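Long-range contacts in precorrin-6A reductase (Rhodobacter capsulatus, PDB 4X7G), which catalyses the NADPH-dependent reduction of precorrin-6A, a step in the biosynthesis of the corrin ring of cobalamin: residues Thr2-Val6 and Tyr59-Val65; Ala17-Ala21 and Ala40-Pro44; Ala27-Gly33 and Leu43-Gly49; Ser80-Val84 and Val225-Asp229. All blocks are in the same frame, centred on the assembly; numbering follows the deposited sequence.

Contact 1. Residues Thr2-Val6 and Tyr59-Val65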
# COMPACT_ATOMS: atom_id res chain seq x y z
N THR A 2 14.85 -7.83 22.11
CA THR A 2 14.35 -7.36 20.79
C THR A 2 13.30 -8.28 20.35
O THR A 2 13.47 -9.49 20.30
CB THR A 2 15.47 -7.34 19.83
OG1 THR A 2 15.03 -6.74 18.53
CG2 THR A 2 16.03 -8.66 19.55
N ARG A 3 12.16 -7.73 19.94
CA ARG A 3 11.12 -8.50 19.28
C ARG A 3 10.36 -7.50 18.38
O ARG A 3 9.67 -6.61 18.92
CB ARG A 3 10.17 -9.23 20.21
CG ARG A 3 9.26 -10.21 19.42
CD ARG A 3 8.52 -11.20 20.32
NE ARG A 3 7.69 -12.18 19.61
CZ ARG A 3 8.11 -13.25 18.93
NH1 ARG A 3 7.07 -13.92 18.36
NH2 ARG A 3 9.41 -13.67 18.86
N LEU A 4 10.52 -7.61 17.07
CA LEU A 4 9.97 -6.63 16.15
C LEU A 4 8.64 -7.01 15.69
O LEU A 4 8.35 -8.21 15.47
CB LEU A 4 10.93 -6.53 15.00
CG LEU A 4 12.44 -6.30 15.29
CD1 LEU A 4 13.24 -6.22 14.00
CD2 LEU A 4 12.64 -5.10 16.17
N LEU A 5 7.80 -6.01 15.41
CA LEU A 5 6.51 -6.20 14.70
C LEU A 5 6.60 -5.40 13.42
O LEU A 5 6.80 -4.20 13.46
CB LEU A 5 5.33 -5.72 15.57
CG LEU A 5 3.96 -5.79 14.90
CD1 LEU A 5 3.55 -7.20 14.62
CD2 LEU A 5 2.97 -5.10 15.79
N VAL A 6 6.39 -6.08 12.31
CA VAL A 6 6.31 -5.41 11.00
C VAL A 6 4.88 -5.43 10.56
O VAL A 6 4.31 -6.49 10.32
CB VAL A 6 7.19 -6.11 9.97
CG1 VAL A 6 7.02 -5.44 8.61
CG2 VAL A 6 8.66 -6.17 10.41
N TYR A 59 -1.85 -6.30 22.35
CA TYR A 59 -0.94 -7.18 21.61
C TYR A 59 0.52 -6.84 21.88
O TYR A 59 1.35 -7.74 22.13
CB TYR A 59 -1.25 -7.05 20.10
CG TYR A 59 -0.31 -7.84 19.29
CD1 TYR A 59 -0.53 -9.16 19.08
CD2 TYR A 59 0.84 -7.24 18.78
CE1 TYR A 59 0.37 -9.92 18.27
CE2 TYR A 59 1.76 -7.98 18.06
CZ TYR A 59 1.52 -9.21 17.80
OH TYR A 59 2.45 -9.90 17.08
N LEU A 60 0.85 -5.55 21.77
CA LEU A 60 2.24 -5.19 21.97
C LEU A 60 2.75 -5.64 23.35
O LEU A 60 3.89 -6.05 23.53
CB LEU A 60 2.42 -3.66 21.85
CG LEU A 60 2.10 -3.07 20.47
CD1 LEU A 60 2.13 -1.54 20.51
CD2 LEU A 60 3.14 -3.56 19.42
N THR A 61 1.83 -5.54 24.32
CA THR A 61 2.20 -5.85 25.71
C THR A 61 2.35 -7.38 25.86
O THR A 61 3.37 -7.86 26.38
CB THR A 61 1.11 -5.28 26.68
OG1 THR A 61 1.00 -3.89 26.47
CG2 THR A 61 1.47 -5.57 28.15
N ARG A 62 1.36 -8.12 25.44
CA ARG A 62 1.40 -9.58 25.64
C ARG A 62 2.46 -10.23 24.83
O ARG A 62 3.05 -11.25 25.24
CB ARG A 62 0.07 -10.23 25.45
CG ARG A 62 -0.54 -10.15 24.13
CD ARG A 62 -1.77 -11.05 24.16
NE ARG A 62 -2.84 -10.53 25.03
CZ ARG A 62 -3.06 -10.83 26.32
NH1 ARG A 62 -2.26 -11.65 27.00
NH2 ARG A 62 -4.10 -10.27 26.95
N GLU A 63 2.77 -9.69 23.64
CA GLU A 63 3.73 -10.29 22.71
C GLU A 63 5.09 -9.85 23.13
O GLU A 63 6.09 -10.43 22.59
CB GLU A 63 3.30 -9.98 21.22
CG GLU A 63 4.07 -10.68 20.09
CD GLU A 63 3.84 -12.18 20.07
OE1 GLU A 63 2.70 -12.73 20.33
OE2 GLU A 63 4.81 -12.79 19.60
N GLY A 64 5.31 -8.82 23.93
CA GLY A 64 6.56 -8.31 24.26
C GLY A 64 7.31 -7.63 23.13
O GLY A 64 8.53 -7.74 23.01
N VAL A 65 6.61 -6.89 22.31
CA VAL A 65 7.21 -6.15 21.16
C VAL A 65 8.08 -5.00 21.68
O VAL A 65 7.67 -4.19 22.51
CB VAL A 65 6.11 -5.69 20.23
CG1 VAL A 65 6.67 -4.82 19.13
CG2 VAL A 65 5.37 -6.87 19.61
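Arg-3 and Glu-63 make the charged part of this contact, a salt bridge in which two nitrogens of the guanidinium take hold of a single carboxylate oxygen. NE of Arg-3 lies 2.9 Å from OE2 of Glu-63, on the anti side of the carboxylate, while NH1 of Arg-3 reaches the same OE2 at 2.8 Å, nearly in line with its C-O bond. OE2 sits close to the guanidinium plane, yet the two flat groups are turned 37° against each other, so this is a side-on grip on one atom and not a flat two-by-two pairing. The arginine chain runs out extended from CG to NE, whereas Glu-63 folds back at chi2 (67°) to meet it. NH2 of Arg-3 has a second carboxylate, that of Glu-26.

The apolar part centres on Leu-5. Its CB rests on Val-65 CG1 at 3.9 Å. Both methyls reach Tyr-59, CD1 lying 3.8 Å from its OH, and CD2 also meets CD2 of Leu-60 at 3.9 Å. The leucine crosses the tyrosine ring at a slant, and one face of that ring carries CB of Glu-63.

Between the two backbones themselves there is a CA-H...O approach, Val-65 CA to Arg-3 O at 3.4 Å. Here the chain has just left the helix through a Schellman motif, with Gly-64 at positive phi. Helix 52-63 thus packs on strand 4-7, which takes a central place in the parallel sheet of a Rossmann-type NADP-binding domain.

Contact 2. Residues Ala17-Ala21 and Ala40-Pro44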
# COMPACT_ATOMS: atom_id res chain seq x y z
N ALA A 17 10.96 -7.75 5.53
CA ALA A 17 10.81 -9.11 6.15
C ALA A 17 11.95 -10.00 5.71
O ALA A 17 12.53 -10.72 6.55
CB ALA A 17 9.51 -9.70 5.76
N LYS A 18 12.34 -9.98 4.46
CA LYS A 18 13.45 -10.76 3.96
C LYS A 18 14.72 -10.35 4.63
O LYS A 18 15.52 -11.25 5.05
CB LYS A 18 13.52 -10.64 2.49
CG LYS A 18 14.70 -11.43 1.99
CD LYS A 18 15.05 -11.37 0.54
CE LYS A 18 16.43 -12.03 0.26
NZ LYS A 18 16.64 -13.32 1.02
N THR A 19 14.98 -9.07 4.76
CA THR A 19 16.16 -8.56 5.41
C THR A 19 16.23 -9.01 6.88
O THR A 19 17.28 -9.36 7.43
CB THR A 19 16.15 -7.01 5.29
OG1 THR A 19 16.27 -6.70 3.89
CG2 THR A 19 17.27 -6.37 6.05
N LEU A 20 15.15 -8.83 7.58
CA LEU A 20 15.04 -9.18 9.01
C LEU A 20 15.29 -10.67 9.21
O LEU A 20 16.01 -11.09 10.13
CB LEU A 20 13.76 -8.74 9.63
CG LEU A 20 13.53 -7.27 9.66
CD1 LEU A 20 12.14 -6.98 10.20
CD2 LEU A 20 14.59 -6.54 10.44
N ALA A 21 14.70 -11.51 8.38
CA ALA A 21 14.98 -12.92 8.47
C ALA A 21 16.41 -13.15 8.16
O ALA A 21 17.12 -13.93 8.92
CB ALA A 21 14.09 -13.71 7.51
N ALA A 40 3.07 -15.82 1.39
CA ALA A 40 3.91 -16.16 2.52
C ALA A 40 5.08 -15.19 2.68
O ALA A 40 5.54 -14.62 1.75
CB ALA A 40 4.46 -17.59 2.34
N GLN A 41 5.46 -14.97 3.93
CA GLN A 41 6.61 -14.14 4.31
C GLN A 41 7.55 -14.98 5.11
O GLN A 41 7.13 -15.94 5.79
CB GLN A 41 6.07 -13.01 5.22
CG GLN A 41 5.16 -11.97 4.45
CD GLN A 41 5.92 -11.16 3.48
OE1 GLN A 41 7.15 -11.07 3.50
NE2 GLN A 41 5.17 -10.52 2.57
N PRO A 42 8.81 -14.60 5.17
CA PRO A 42 9.86 -15.42 5.85
C PRO A 42 9.95 -15.21 7.33
O PRO A 42 10.99 -15.39 7.93
CB PRO A 42 11.15 -15.00 5.14
CG PRO A 42 10.84 -13.54 4.81
CD PRO A 42 9.43 -13.56 4.32
N LEU A 43 8.88 -14.72 7.97
CA LEU A 43 8.73 -14.51 9.40
C LEU A 43 7.41 -15.15 9.83
O LEU A 43 6.48 -15.17 9.02
CB LEU A 43 8.73 -13.08 9.70
CG LEU A 43 10.00 -12.29 9.41
CD1 LEU A 43 9.71 -10.80 9.55
CD2 LEU A 43 11.14 -12.75 10.25
N PRO A 44 7.29 -15.54 11.08
CA PRO A 44 5.99 -15.90 11.64
C PRO A 44 4.98 -14.78 11.34
O PRO A 44 5.31 -13.61 11.61
CB PRO A 44 6.21 -16.15 13.09
CG PRO A 44 7.64 -16.00 13.31
CD PRO A 44 8.35 -15.53 12.07
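Leu-43 turns its CG away from its own carbonyl carbon (chi1 -64°) and keeps chi2 extended, which spreads its two methyls along the helix: CD1 lies 4.0 Å from CB of Ala-17, and CD2 lies 4.1 Å from CB of Ala-21. Gln-41 has a similar first torsion but bends again at chi2 (-68°), swinging its amide back toward the helix until OE1 stands 3.5 Å from CB of Ala-17. That approach is plain van der Waals contact. The NE2 end of the same amide is held by Ser-14 and by the hydroxyl of Tyr-31.

Between these two side chains comes Pro-42, whose ring lies against the helix backbone. Its CG is 3.7 Å from the carbonyl O of Ala-17, an oxygen already engaged by the amide of Ala-21 one turn on, and its CB touches CB of Ala-21 at 4.0 Å. The carbonyl O of Pro-42 also approaches that alanine methyl, at 3.6 Å.

Helix 11-22 is the first helix of the Rossmann-type domain, following strand 4-7, and residues 40-44 belong to the connection from strand 27-31 to strand 45-47. The loop therefore runs along the flank of the helix before entering the edge strand of the sheet. No hydrogen bond joins the two segments. The small alanines, one helical turn apart, let the proline and leucine come close to the helix. Gln-41, at one end of the contact, lies about 4 Å by its side chain from the bound precorrin, while Leu-20 packs inward on Leu-4 and Val-6 of the neighbouring strand.

Contact 3. Residues Ala27-Gly33 and Leu43-Gly49. With NAP (NADP nicotinamide-adenine-dinucleotide phosphate), chain B.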
# COMPACT_ATOMS: atom_id res chain seq x y z
N ALA A 27 11.17 -11.48 14.98
CA ALA A 27 10.20 -10.56 14.39
C ALA A 27 8.96 -11.29 14.00
O ALA A 27 9.04 -12.47 13.56
CB ALA A 27 10.77 -9.89 13.14
N VAL A 28 7.82 -10.60 14.03
CA VAL A 28 6.49 -11.07 13.54
C VAL A 28 6.07 -10.15 12.41
O VAL A 28 6.23 -8.92 12.55
CB VAL A 28 5.47 -11.03 14.70
CG1 VAL A 28 4.08 -11.31 14.14
CG2 VAL A 28 5.83 -12.00 15.82
N PHE A 29 5.49 -10.69 11.36
CA PHE A 29 4.89 -9.95 10.29
C PHE A 29 3.42 -9.92 10.43
O PHE A 29 2.80 -10.97 10.78
CB PHE A 29 5.29 -10.64 8.99
CG PHE A 29 4.96 -9.84 7.74
CD1 PHE A 29 3.73 -9.85 7.17
CD2 PHE A 29 5.96 -9.14 7.11
CE1 PHE A 29 3.46 -9.13 5.99
CE2 PHE A 29 5.67 -8.43 5.94
CZ PHE A 29 4.49 -8.48 5.40
N SER A 30 2.73 -8.82 10.16
CA SER A 30 1.30 -8.72 10.31
C SER A 30 0.61 -8.33 9.02
O SER A 30 0.89 -7.22 8.48
CB SER A 30 0.96 -7.73 11.38
OG SER A 30 -0.45 -7.63 11.60
N TYR A 31 -0.38 -9.13 8.60
CA TYR A 31 -1.36 -8.75 7.58
C TYR A 31 -2.70 -8.43 8.25
O TYR A 31 -3.07 -9.05 9.21
CB TYR A 31 -1.58 -9.90 6.63
CG TYR A 31 -0.51 -10.22 5.63
CD1 TYR A 31 -0.15 -9.32 4.60
CD2 TYR A 31 0.14 -11.49 5.56
CE1 TYR A 31 0.78 -9.64 3.62
CE2 TYR A 31 1.06 -11.80 4.60
CZ TYR A 31 1.30 -10.91 3.59
OH TYR A 31 2.16 -11.22 2.50
N ALA A 32 -3.42 -7.55 7.60
CA ALA A 32 -4.80 -7.26 8.01
C ALA A 32 -5.76 -8.41 7.72
O ALA A 32 -6.80 -8.50 8.41
CB ALA A 32 -5.30 -6.07 7.20
N GLY A 33 -5.49 -9.19 6.75
CA GLY A 33 -6.46 -10.19 6.27
C GLY A 33 -7.43 -9.64 5.24
O GLY A 33 -8.55 -10.18 5.19
N LEU A 43 8.88 -14.72 7.97
CA LEU A 43 8.73 -14.51 9.40
C LEU A 43 7.41 -15.15 9.83
O LEU A 43 6.48 -15.17 9.02
CB LEU A 43 8.73 -13.08 9.70
CG LEU A 43 10.00 -12.29 9.41
CD1 LEU A 43 9.71 -10.80 9.55
CD2 LEU A 43 11.14 -12.75 10.25
N PRO A 44 7.29 -15.54 11.08
CA PRO A 44 5.99 -15.90 11.64
C PRO A 44 4.98 -14.78 11.34
O PRO A 44 5.31 -13.61 11.61
CB PRO A 44 6.21 -16.15 13.09
CG PRO A 44 7.64 -16.00 13.31
CD PRO A 44 8.35 -15.53 12.07
N THR A 45 3.82 -15.15 10.85
CA THR A 45 2.88 -14.15 10.30
C THR A 45 1.55 -14.19 11.02
O THR A 45 0.90 -15.24 11.01
CB THR A 45 2.70 -14.35 8.83
OG1 THR A 45 3.99 -14.09 8.17
CG2 THR A 45 1.68 -13.44 8.20
N ARG A 46 1.10 -13.10 11.58
CA ARG A 46 -0.24 -12.94 12.13
C ARG A 46 -1.13 -12.34 11.08
O ARG A 46 -0.66 -11.60 10.19
CB ARG A 46 -0.24 -12.17 13.37
CG ARG A 46 0.09 -10.75 13.24
CD ARG A 46 -0.14 -9.89 14.48
NE ARG A 46 -1.50 -9.99 14.98
CZ ARG A 46 -2.56 -9.55 14.31
NH1 ARG A 46 -2.48 -8.91 13.17
NH2 ARG A 46 -3.74 -9.72 14.92
N ILE A 47 -2.41 -12.72 11.07
CA ILE A 47 -3.38 -12.29 10.05
C ILE A 47 -4.65 -11.85 10.74
O ILE A 47 -5.26 -12.69 11.45
CB ILE A 47 -3.60 -13.40 9.04
CG1 ILE A 47 -2.32 -13.82 8.31
CG2 ILE A 47 -4.64 -12.80 8.03
CD1 ILE A 47 -2.41 -15.05 7.36
N GLY A 48 -5.03 -10.61 10.58
CA GLY A 48 -6.26 -10.09 11.21
C GLY A 48 -6.02 -8.76 11.82
O GLY A 48 -4.90 -8.36 12.11
N GLY A 49 -7.10 -8.01 12.06
CA GLY A 49 -6.95 -6.79 12.81
C GLY A 49 -6.55 -7.01 14.28
O GLY A 49 -6.54 -8.12 14.73
PA NAP B . -6.66 0.83 7.04
O1A NAP B . -7.95 1.43 6.51
O2A NAP B . -5.69 1.70 7.48
O5B NAP B . -6.92 -0.21 8.14
C5B NAP B . -8.20 -0.61 8.67
C4B NAP B . -8.12 -1.61 9.79
O4B NAP B . -7.52 -2.87 9.25
C3B NAP B . -7.09 -1.29 10.85
O3B NAP B . -7.63 -0.36 11.78
C2B NAP B . -6.70 -2.60 11.40
O2B NAP B . -7.80 -3.16 12.15
C1B NAP B . -6.62 -3.43 10.23
N9A NAP B . -5.28 -3.49 9.57
C8A NAP B . -4.79 -2.69 8.56
N7A NAP B . -3.53 -3.07 8.22
C5A NAP B . -3.22 -4.06 9.12
C6A NAP B . -2.04 -4.87 9.29
N6A NAP B . -1.00 -4.80 8.45
N1A NAP B . -2.01 -5.79 10.28
C2A NAP B . -3.13 -5.88 11.10
N3A NAP B . -4.29 -5.23 11.05
C4A NAP B . -4.31 -4.33 10.02
O3 NAP B . -5.91 -0.07 5.93
PN NAP B . -6.44 -0.83 4.59
O1N NAP B . -6.50 0.14 3.42
O2N NAP B . -7.65 -1.62 4.88
O5D NAP B . -5.17 -1.77 4.25
C5D NAP B . -5.27 -3.20 4.50
C4D NAP B . -3.97 -3.78 4.24
O4D NAP B . -3.70 -3.75 2.85
C3D NAP B . -2.77 -3.18 5.02
O3D NAP B . -1.85 -4.17 5.50
C2D NAP B . -2.10 -2.32 3.95
O2D NAP B . -0.73 -2.15 4.04
C1D NAP B . -2.46 -3.12 2.66
N1N NAP B . -2.59 -2.27 1.57
C2N NAP B . -3.22 -1.28 1.42
C3N NAP B . -2.95 -0.82 0.18
C7N NAP B . -3.85 0.36 0.43
O7N NAP B . -4.24 0.15 1.70
N7N NAP B . -4.06 1.35 -0.54
C4N NAP B . -1.93 -1.54 -0.76
C5N NAP B . -1.17 -2.83 -0.51
C6N NAP B . -1.65 -2.98 0.78
P2B NAP B . -7.84 -2.98 13.78
O1X NAP B . -8.93 -3.98 14.08
O2X NAP B . -6.55 -3.22 14.32
O3X NAP B . -8.03 -1.48 14.15
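Phe-29, Ser-30 and Tyr-31 pair with Thr-45, Arg-46 and Ile-47 as parallel strands, their axes 4.6 Å apart at closest approach and inclined by 28°. Hydrogen bonds alternate in the parallel manner. Phe-29 N binds Pro-44 O, and Arg-46 N binds Phe-29 O at 2.8 Å. Further along, Tyr-31 N takes Arg-46 O, and Gly-48 N takes Tyr-31 O.

On one face of this pair Thr-45 CG2 comes to Tyr-31 CD2 at 3.6 Å. Phe-29 turns its ring edge to one face of Tyr-31, CE1 over the centre of the tyrosine ring. Thr-45 OG1 turns back to its own strand and bonds Leu-43 O.

Strand 45-47 is the edge of the parallel sheet in this Rossmann-type domain, and the C-terminal ends of both strands, with the residues just after them, form part of the adenine site of NADP. With chi1 at -178°, Ser-30 OG points away from its own backbone N and donates to N1A at 2.7 Å, and the adenine N6A donates to Ser-30 O at 3.1 Å. Together the two bonds read one edge of the base.

Arg-46 sets that serine from the neighbouring strand. Its chain bends at chi3 (-54°), and NH1 gives a hydrogen bond to Ser-30 OG at 2.9 Å while also holding Gly-48 O at 2.7 Å, both partners lying at the guanidinium edge. NH2 adds a bond to Gly-49 O, from above the carbonyl plane. Ala-32 packs its CB against one face of the adenine, 3.5 Å from C5A, while Gly-49 CA lies beside N3A near the ring plane.

Contact 4. Residues Ser80-Val84 and Val225-Asp229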
# COMPACT_ATOMS: atom_id res chain seq x y z
N SER A 80 -2.03 3.08 10.38
CA SER A 80 -0.88 3.89 10.74
C SER A 80 -1.17 4.82 11.93
O SER A 80 -0.36 4.93 12.84
CB SER A 80 -0.38 4.71 9.59
OG SER A 80 0.22 3.85 8.55
N ALA A 81 -2.34 5.48 11.94
CA ALA A 81 -2.73 6.26 13.13
C ALA A 81 -2.87 5.43 14.36
O ALA A 81 -2.41 5.87 15.43
CB ALA A 81 -3.99 7.04 12.84
N ASN A 82 -3.42 4.27 14.23
CA ASN A 82 -3.57 3.37 15.38
C ASN A 82 -2.21 3.00 15.93
O ASN A 82 -2.00 2.93 17.16
CB ASN A 82 -4.33 2.11 15.10
CG ASN A 82 -5.81 2.37 14.91
OD1 ASN A 82 -6.28 3.52 15.00
ND2 ASN A 82 -6.53 1.37 14.66
N ALA A 83 -1.22 2.76 15.07
CA ALA A 83 0.12 2.40 15.54
C ALA A 83 0.76 3.57 16.26
O ALA A 83 1.44 3.35 17.29
CB ALA A 83 1.02 1.96 14.36
N VAL A 84 0.62 4.80 15.75
CA VAL A 84 1.18 5.93 16.49
C VAL A 84 0.58 5.96 17.88
O VAL A 84 1.38 6.10 18.84
CB VAL A 84 0.91 7.25 15.76
CG1 VAL A 84 1.49 8.39 16.60
CG2 VAL A 84 1.53 7.22 14.39
N VAL A 225 -1.79 11.59 8.24
CA VAL A 225 -1.48 10.66 9.31
C VAL A 225 -0.72 11.41 10.41
O VAL A 225 0.08 12.23 10.10
CB VAL A 225 -0.58 9.50 8.79
CG1 VAL A 225 -0.19 8.50 9.89
CG2 VAL A 225 -1.27 8.77 7.60
N PRO A 226 -0.98 11.10 11.67
CA PRO A 226 -0.25 11.79 12.70
C PRO A 226 1.24 11.59 12.60
O PRO A 226 1.74 10.60 11.99
CB PRO A 226 -0.73 11.10 13.96
CG PRO A 226 -2.11 10.61 13.66
CD PRO A 226 -2.02 10.23 12.19
N ALA A 227 2.02 12.50 13.18
CA ALA A 227 3.46 12.49 13.08
C ALA A 227 4.08 11.29 13.85
O ALA A 227 3.63 10.95 14.91
CB ALA A 227 4.01 13.75 13.74
N ARG A 228 5.09 10.73 13.19
CA ARG A 228 5.92 9.68 13.73
C ARG A 228 7.19 9.61 12.94
O ARG A 228 7.31 10.18 11.81
CB ARG A 228 5.22 8.33 13.87
CG ARG A 228 5.08 7.50 12.58
CD ARG A 228 4.02 8.08 11.66
NE ARG A 228 3.46 7.03 10.81
CZ ARG A 228 3.18 7.14 9.51
NH1 ARG A 228 2.75 6.08 8.88
NH2 ARG A 228 3.44 8.23 8.85
N ASP A 229 8.22 8.93 13.45
CA ASP A 229 9.41 8.79 12.73
C ASP A 229 9.17 8.13 11.37
O ASP A 229 8.43 7.15 11.34
CB ASP A 229 10.44 7.91 13.49
CG ASP A 229 11.11 8.57 14.70
OD1 ASP A 229 10.80 9.73 15.03
OD2 ASP A 229 11.91 7.87 15.34
O HOH W 1 2.48 4.71 12.05
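Mostly apolar packing with one water bridge joins the helix and loop here: Ser-80, Ala-81 and Val-84 of helix 77-90 meet Val-225, Pro-226 and Arg-228 near the surface of the NADP-binding domain. The loop comes just before strand 229-231, the edge strand that the chain adds to this sheet after passing through the other domain. This late return fits the strand swapping between Rossmann-fold domains reported for the enzyme.

Three side chains line up along the helix. CB of Ser-80 touches CG1 of Val-225 at 3.8 Å, and CB of Ala-81 rests on CD of Pro-226, also at 3.8 Å. One turn on from Ser-80, Val-84 works with both branches: CG1 lies 3.7 Å from Ala-227 O, and CG2 presses on the aliphatic part of Arg-228, 3.8 Å from its CD. Those two side chains cross at about a right angle.

Arg-228 has CG between its backbone N and carbonyl carbon (chi1 79°) and bends again at chi2, which carries the guanidinium back over its own segment. CG1 of Val-225 sits 3.7 Å above the centre of one guanidinium face. At the edge, NE donates to a water at 2.8 Å, and that water in turn donates to the carbonyl O of Ser-80 at 3.0 Å.

NH1 of Arg-228 makes a salt bridge with Asp-70, whose OD2 also binds the hydroxyl of Ser-80. The arginine charge is thus probably balanced by a carboxylate that the helix shares, so loop and helix are coupled through a common acid and a bridging water in place of a direct backbone bond.

Overall arrangement
All four contacts belong to the NADP-binding domain, and contacts 1 to 3, all partly buried, build one continuous piece. Strands 4-7 and 27-31 are neighbours in the sheet, so contacts 1 and 3 meet through backbone bonds, while contacts 2 and 3 share Leu-43 and Pro-44. Contact 3 owes its hold to strand pairing and polar side chains at the cofactor; contact 2 has no hydrogen bond between its segments and holds by van der Waals packing. Contact 1 mixes a buried leucine with a more exposed salt bridge. Contact 4, a surface contact, touches none of the others, its centre about 17 Å from that of contact 1, and relies on water and a shared acid beside its packing.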